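Local structure of secreted protein (Streptomyces lividans TK24, 5LXZ) at residues N51-Q56 / R99-K104; L171-V176 / D219-R224. The protein is GlxA, a copper-binding protein of family AA5 that probably works as a metalloradical oxidase related to galactose oxidase. The protein carries 1 engineered substitution. All coordinates share one frame; numbering follows the deposited sequence. Where two conformers were deposited one is given.

How the interactions relate
Followed from the N terminus, the chain first forms the short helix 49-54 and then strands that lead into strand 91-102, where interaction 1 closes a loop across 42 intervening residues. It next builds the sheet of the GlxA beta barrel domain and returns to the propeller at strand 218-222, closing a second loop of equal length through interaction 2. The two loops follow one another in series, neither nesting nor crossing. They are nevertheless joined in space, because strands 91-102 and 218-222 are antiparallel neighbours in one sheet. Interaction 1 thus ties a helix to this sheet through a copper ion, while interaction 2 ties the barrel to it through an ion pair.

Interaction 1. Residues N51-Q56 / R99-K104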
loop_
_atom_site.group_PDB
_atom_site.type_symbol
_atom_site.label_atom_id
_atom_site.label_comp_id
_atom_site.label_asym_id
_atom_site.label_seq_id
_atom_site.Cartn_x
_atom_site.Cartn_y
_atom_site.Cartn_z
ATOM N N ASN A 51 16.406 2.247 -15.603
ATOM C CA ASN A 51 16.959 1.614 -14.430
ATOM C C ASN A 51 16.572 0.157 -14.354
ATOM O O ASN A 51 17.366 -0.657 -13.901
ATOM C CB ASN A 51 16.510 2.348 -13.176
ATOM C CG ASN A 51 17.170 3.699 -12.996
ATOM O OD1 ASN A 51 18.067 4.127 -13.756
ATOM N ND2 ASN A 51 16.739 4.388 -11.964
ATOM N N SER A 52 15.370 -0.179 -14.803
ATOM C CA SER A 52 14.953 -1.582 -14.823
ATOM C C SER A 52 15.871 -2.399 -15.759
ATOM O O SER A 52 16.372 -3.465 -15.395
ATOM C CB SER A 52 13.522 -1.694 -15.279
ATOM O OG SER A 52 13.092 -3.053 -15.302
ATOM N N ASP A 53 16.107 -1.844 -16.947
ATOM C CA ASP A 53 17.007 -2.506 -17.934
ATOM C C ASP A 53 18.419 -2.661 -17.434
ATOM O O ASP A 53 19.065 -3.713 -17.663
ATOM C CB ASP A 53 17.016 -1.705 -19.237
ATOM C CG ASP A 53 15.697 -1.743 -19.949
ATOM O OD1 ASP A 53 14.901 -2.642 -19.613
ATOM O OD2 ASP A 53 15.438 -0.869 -20.817
ATOM N N ASP A 54 18.913 -1.648 -16.730
ATOM C CA ASP A 54 20.281 -1.642 -16.235
ATOM C C ASP A 54 20.446 -2.320 -14.885
ATOM O O ASP A 54 21.544 -2.381 -14.376
ATOM C CB ASP A 54 20.776 -0.212 -16.119
ATOM C CG ASP A 54 21.054 0.429 -17.473
ATOM O OD1 ASP A 54 21.087 -0.292 -18.510
ATOM O OD2 ASP A 54 21.189 1.651 -17.458
ATOM N N LYS A 55 19.351 -2.777 -14.291
ATOM C CA LYS A 55 19.383 -3.349 -12.951
ATOM C C LYS A 55 19.970 -2.359 -11.974
ATOM O O LYS A 55 20.757 -2.713 -11.124
ATOM C CB LYS A 55 20.101 -4.719 -12.940
ATOM C CG LYS A 55 19.521 -5.704 -13.957
ATOM C CD LYS A 55 20.211 -7.076 -13.935
ATOM C CE LYS A 55 19.518 -8.007 -14.912
ATOM N NZ LYS A 55 20.021 -9.406 -14.785
ATOM N N GLN A 56 19.542 -1.096 -12.110
ATOM C CA GLN A 56 19.939 -0.025 -11.221
ATOM C C GLN A 56 18.851 0.141 -10.133
ATOM O O GLN A 56 17.743 0.560 -10.445
ATOM C CB GLN A 56 20.077 1.273 -12.029
ATOM C CG GLN A 56 20.355 2.501 -11.183
ATOM C CD GLN A 56 21.604 2.343 -10.356
ATOM O OE1 GLN A 56 22.645 1.895 -10.866
ATOM N NE2 GLN A 56 21.531 2.701 -9.070
ATOM N N ARG A 99 10.377 -6.719 -14.379
ATOM C CA ARG A 99 10.009 -6.117 -15.650
ATOM C C ARG A 99 8.763 -5.290 -15.516
ATOM O O ARG A 99 7.835 -5.664 -14.787
ATOM C CB ARG A 99 9.757 -7.202 -16.709
ATOM C CG ARG A 99 9.557 -6.703 -18.133
ATOM C CD ARG A 99 9.479 -7.866 -19.121
ATOM N NE ARG A 99 9.281 -7.422 -20.508
ATOM C CZ ARG A 99 10.225 -6.897 -21.294
ATOM N NH1 ARG A 99 11.462 -6.712 -20.856
ATOM N NH2 ARG A 99 9.924 -6.534 -22.540
ATOM N N TYR A 100 8.750 -4.177 -16.248
ATOM C CA TYR A 100 7.565 -3.396 -16.434
ATOM C C TYR A 100 7.730 -2.583 -17.703
ATOM O O TYR A 100 7.294 -1.424 -17.698
ATOM C CB TYR A 100 7.240 -2.508 -15.216
ATOM C CG TYR A 100 8.414 -1.735 -14.639
ATOM C CD1 TYR A 100 9.268 -2.308 -13.705
ATOM C CD2 TYR A 100 8.665 -0.420 -15.027
ATOM C CE1 TYR A 100 10.328 -1.608 -13.185
ATOM C CE2 TYR A 100 9.742 0.293 -14.524
ATOM C CZ TYR A 100 10.553 -0.280 -13.576
ATOM O OH TYR A 100 11.609 0.453 -13.042
ATOM N N GLU A 101 8.083 -3.247 -18.828
ATOM C CA GLU A 101 8.332 -2.571 -20.046
ATOM C C GLU A 101 7.054 -1.973 -20.532
ATOM O O GLU A 101 6.017 -2.622 -20.474
ATOM C CB GLU A 101 8.786 -3.607 -21.092
ATOM C CG GLU A 101 9.523 -3.013 -22.276
ATOM C CD GLU A 101 10.887 -2.442 -21.924
ATOM O OE1 GLU A 101 11.561 -2.987 -21.016
ATOM O OE2 GLU A 101 11.308 -1.440 -22.553
ATOM N N LYS A 102 7.154 -0.746 -21.016
ATOM C CA LYS A 102 6.041 -0.070 -21.651
ATOM C C LYS A 102 5.741 -0.845 -22.942
ATOM O O LYS A 102 6.652 -1.291 -23.648
ATOM C CB LYS A 102 6.447 1.386 -21.917
ATOM C CG LYS A 102 5.327 2.297 -22.358
ATOM C CD LYS A 102 5.890 3.677 -22.664
ATOM C CE LYS A 102 4.780 4.652 -22.962
ATOM N NZ LYS A 102 5.340 5.984 -23.294
ATOM N N LEU A 103 4.473 -1.090 -23.208
ATOM C CA LEU A 103 4.124 -1.897 -24.389
ATOM C C LEU A 103 3.890 -1.036 -25.601
ATOM O O LEU A 103 3.214 -0.016 -25.507
ATOM C CB LEU A 103 2.906 -2.757 -24.142
ATOM C CG LEU A 103 3.115 -3.825 -23.090
ATOM C CD1 LEU A 103 1.788 -4.462 -22.727
ATOM C CD2 LEU A 103 4.134 -4.865 -23.545
ATOM N N LYS A 104 4.449 -1.483 -26.723
ATOM C CA LYS A 104 4.319 -0.794 -27.999
ATOM C C LYS A 104 2.959 -1.105 -28.598
ATOM O O LYS A 104 2.512 -2.251 -28.577
ATOM C CB LYS A 104 5.416 -1.232 -28.994
ATOM C CG LYS A 104 6.844 -0.937 -28.549
HETATM O O HOH W 1 11.134 -2.874 -17.071
#
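Ser-52 on helix 49-54 faces the beginning of segment 99-104, the CA atoms of Ser-52 and Arg-99 lying 6.8 Å apart. The guanidinium of Arg-99 reaches along its own strand, with CB of Glu-101 over one of its faces, offset toward the rim. Its strongest partner is Asp-219, bound through NE. Toward Glu-101 it acts by charge alone: NH1 of Arg-99 is a long 3.7 Å from OE1 of Glu-101, and no N-H points at that oxygen.

Tyr-100 makes the largest packing contribution of segment 99-104, against Ser-52. Its CG sits between the backbone N and the carbonyl carbon (chi1 46°), which swings the ring toward the helix. CB of Ser-52 meets the phenol end of the ring obliquely, 3.6 Å from OH of Tyr-100, while that hydroxyl is held by Ser-45 and by the backbone N of Asn-48. A water bridges the two segments, 2.6 Å from OG of Ser-52 and accepting a bond of 2.8 Å from the backbone N of Tyr-100. The same water lies over the centre of one face of the tyrosine ring.

Glu-101 then turns its carboxylate toward Asp-53 by a bend at chi2 (68°). The two acid side chains cross at about a right angle, yet their carboxylate planes are nearly coplanar, 3° apart. OD1 of Asp-53 and OE1 of Glu-101 approach to 3.6 Å because both are ligands of one copper(II) ion.

This surface site is separate from the one formed by Tyr-248, Tyr-460, His-461 and His-548. Without the cation two carboxylates so placed would probably repel each other; copper, bound by both, links helix to strand and probably offsets their charge, and the nearby positive charge of Arg-99 is likely to ease the balance further.

Interaction 2. Residues L171-V176 / D219-R224; sequences LGRIYV and DFQGIR
A two-pronged salt bridge between Arg-173 and Asp-219 is the heart of this buried contact, which spans from strand 164-177 of the barrel to strand 218-222 of the propeller. The guanidinium arrives end-on: NH1 of Arg-173 donates to OD1 of Asp-219 at 2.7 Å, and NH2 of Arg-173 to OD2 of Asp-219 at 2.9 Å. Both oxygens are met on their syn sides, but the planes of the two groups are turned 54° apart, and both bonds are bent, with N-H...O angles of 138° and 143°. A bend at chi3 directs the arginine head to the acid. NH1 is also bound by the carbonyl O of Ile-268, which further fixes the head. The amide of Gln-221 lies obliquely beside it, NE2 being 3.3 Å from NH1 of Arg-173; as both are donors, this is proximity without a bond. OD2 of Asp-219 has a second salt-bridge partner in NE of Arg-99, so a leucine in place of Arg-173 would probably leave the buried acid with Arg-99 alone of these two arginines. A bidentate arginine-carboxylate pair, here twisted out of the flat form, joins the GlxA barrel domain to a blade of the galactose oxidase-like beta-propeller.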
loop_
_atom_site.group_PDB
_atom_site.type_symbol
_atom_site.label_atom_id
_atom_site.label_comp_id
_atom_site.label_asym_id
_atom_site.label_seq_id
_atom_site.Cartn_x
_atom_site.Cartn_y
_atom_site.Cartn_z
ATOM N N LEU A 171 0.663 -21.838 -22.142
ATOM C CA LEU A 171 0.481 -20.389 -21.999
ATOM C C LEU A 171 1.252 -19.683 -23.072
ATOM O O LEU A 171 2.456 -19.946 -23.260
ATOM C CB LEU A 171 0.948 -19.923 -20.620
ATOM C CG LEU A 171 0.282 -20.532 -19.384
ATOM C CD1 LEU A 171 0.901 -20.016 -18.095
ATOM C CD2 LEU A 171 -1.218 -20.308 -19.357
ATOM N N GLY A 172 0.581 -18.805 -23.794
ATOM C CA GLY A 172 1.183 -17.987 -24.813
ATOM C C GLY A 172 0.739 -16.548 -24.661
ATOM O O GLY A 172 -0.454 -16.274 -24.731
ATOM N N ARG A 173 1.683 -15.638 -24.490
ATOM C CA ARG A 173 1.373 -14.216 -24.386
ATOM C C ARG A 173 1.386 -13.520 -25.715
ATOM O O ARG A 173 2.296 -13.727 -26.518
ATOM C CB ARG A 173 2.346 -13.532 -23.440
ATOM C CG ARG A 173 2.321 -14.175 -22.076
ATOM C CD ARG A 173 2.978 -13.383 -20.981
ATOM N NE ARG A 173 4.153 -12.656 -21.434
ATOM C CZ ARG A 173 4.732 -11.654 -20.771
ATOM N NH1 ARG A 173 4.286 -11.243 -19.564
ATOM N NH2 ARG A 173 5.800 -11.075 -21.314
ATOM N N ILE A 174 0.421 -12.639 -25.936
ATOM C CA ILE A 174 0.327 -11.859 -27.155
ATOM C C ILE A 174 -0.275 -10.478 -26.889
ATOM O O ILE A 174 -1.266 -10.345 -26.151
ATOM C CB ILE A 174 -0.458 -12.642 -28.215
ATOM C CG1 ILE A 174 -0.359 -11.992 -29.582
ATOM C CG2 ILE A 174 -1.915 -12.860 -27.820
ATOM C CD1 ILE A 174 1.056 -12.058 -30.157
ATOM N N TYR A 175 0.296 -9.443 -27.503
ATOM C CA TYR A 175 -0.257 -8.119 -27.412
ATOM C C TYR A 175 -1.575 -8.080 -28.192
ATOM O O TYR A 175 -1.643 -8.536 -29.352
ATOM C CB TYR A 175 0.746 -7.061 -27.929
ATOM C CG TYR A 175 0.178 -5.682 -27.960
ATOM C CD1 TYR A 175 0.039 -4.921 -26.774
ATOM C CD2 TYR A 175 -0.277 -5.109 -29.142
ATOM C CE1 TYR A 175 -0.497 -3.665 -26.784
ATOM C CE2 TYR A 175 -0.831 -3.830 -29.158
ATOM C CZ TYR A 175 -0.942 -3.112 -27.987
ATOM O OH TYR A 175 -1.503 -1.888 -27.984
ATOM N N VAL A 176 -2.594 -7.508 -27.575
ATOM C CA VAL A 176 -3.856 -7.245 -28.198
ATOM C C VAL A 176 -4.236 -5.790 -28.052
ATOM O O VAL A 176 -3.793 -5.106 -27.135
ATOM C CB VAL A 176 -4.987 -8.172 -27.695
ATOM C CG1 VAL A 176 -4.612 -9.616 -27.925
ATOM C CG2 VAL A 176 -5.309 -7.899 -26.232
ATOM N N ASP A 219 4.093 -4.445 -19.189
ATOM C CA ASP A 219 4.347 -5.910 -19.053
ATOM C C ASP A 219 5.019 -6.067 -17.683
ATOM O O ASP A 219 6.242 -6.079 -17.577
ATOM C CB ASP A 219 5.241 -6.401 -20.200
ATOM C CG ASP A 219 5.596 -7.893 -20.107
ATOM O OD1 ASP A 219 4.972 -8.621 -19.294
ATOM O OD2 ASP A 219 6.517 -8.331 -20.854
ATOM N N PHE A 220 4.219 -6.396 -16.703
ATOM C CA PHE A 220 4.599 -6.230 -15.344
ATOM C C PHE A 220 4.676 -7.600 -14.619
ATOM O O PHE A 220 3.653 -8.252 -14.522
ATOM C CB PHE A 220 3.525 -5.312 -14.804
ATOM C CG PHE A 220 3.697 -4.935 -13.369
ATOM C CD1 PHE A 220 4.938 -4.786 -12.837
ATOM C CD2 PHE A 220 2.583 -4.670 -12.579
ATOM C CE1 PHE A 220 5.103 -4.417 -11.515
ATOM C CE2 PHE A 220 2.735 -4.325 -11.252
ATOM C CZ PHE A 220 3.993 -4.186 -10.720
ATOM N N GLN A 221 5.861 -8.017 -14.120
ATOM C CA GLN A 221 6.112 -9.392 -13.694
ATOM C C GLN A 221 6.743 -9.402 -12.308
ATOM O O GLN A 221 7.647 -8.602 -12.076
ATOM C CB GLN A 221 7.123 -10.022 -14.632
ATOM C CG GLN A 221 6.618 -10.146 -16.089
ATOM C CD GLN A 221 7.696 -10.631 -17.056
ATOM O OE1 GLN A 221 8.867 -10.676 -16.752
ATOM N NE2 GLN A 221 7.279 -10.988 -18.240
ATOM N N GLY A 222 6.304 -10.322 -11.467
ATOM C CA GLY A 222 6.767 -10.398 -10.062
ATOM C C GLY A 222 7.977 -11.265 -9.861
ATOM O O GLY A 222 8.322 -12.101 -10.705
ATOM N N ILE A 223 8.583 -11.131 -8.670
ATOM C CA ILE A 223 9.673 -11.975 -8.224
ATOM C C ILE A 223 9.382 -12.541 -6.821
ATOM O O ILE A 223 8.444 -12.087 -6.163
ATOM C CB ILE A 223 10.986 -11.187 -8.211
ATOM C CG1 ILE A 223 10.962 -10.085 -7.140
ATOM C CG2 ILE A 223 11.299 -10.649 -9.621
ATOM C CD1 ILE A 223 12.251 -9.282 -7.058
ATOM N N ARG A 224 10.138 -13.566 -6.432
ATOM C CA ARG A 224 9.942 -14.279 -5.180
ATOM C C ARG A 224 10.791 -13.752 -4.034
ATOM O O ARG A 224 10.591 -14.175 -2.897
ATOM C CB ARG A 224 10.249 -15.758 -5.352
ATOM C CG ARG A 224 9.388 -16.441 -6.384
ATOM C CD ARG A 224 9.706 -17.934 -6.567
ATOM N NE ARG A 224 8.743 -18.418 -7.558
ATOM C CZ ARG A 224 8.831 -18.259 -8.898
ATOM N NH1 ARG A 224 9.887 -17.675 -9.480
ATOM N NH2 ARG A 224 7.841 -18.689 -9.687
#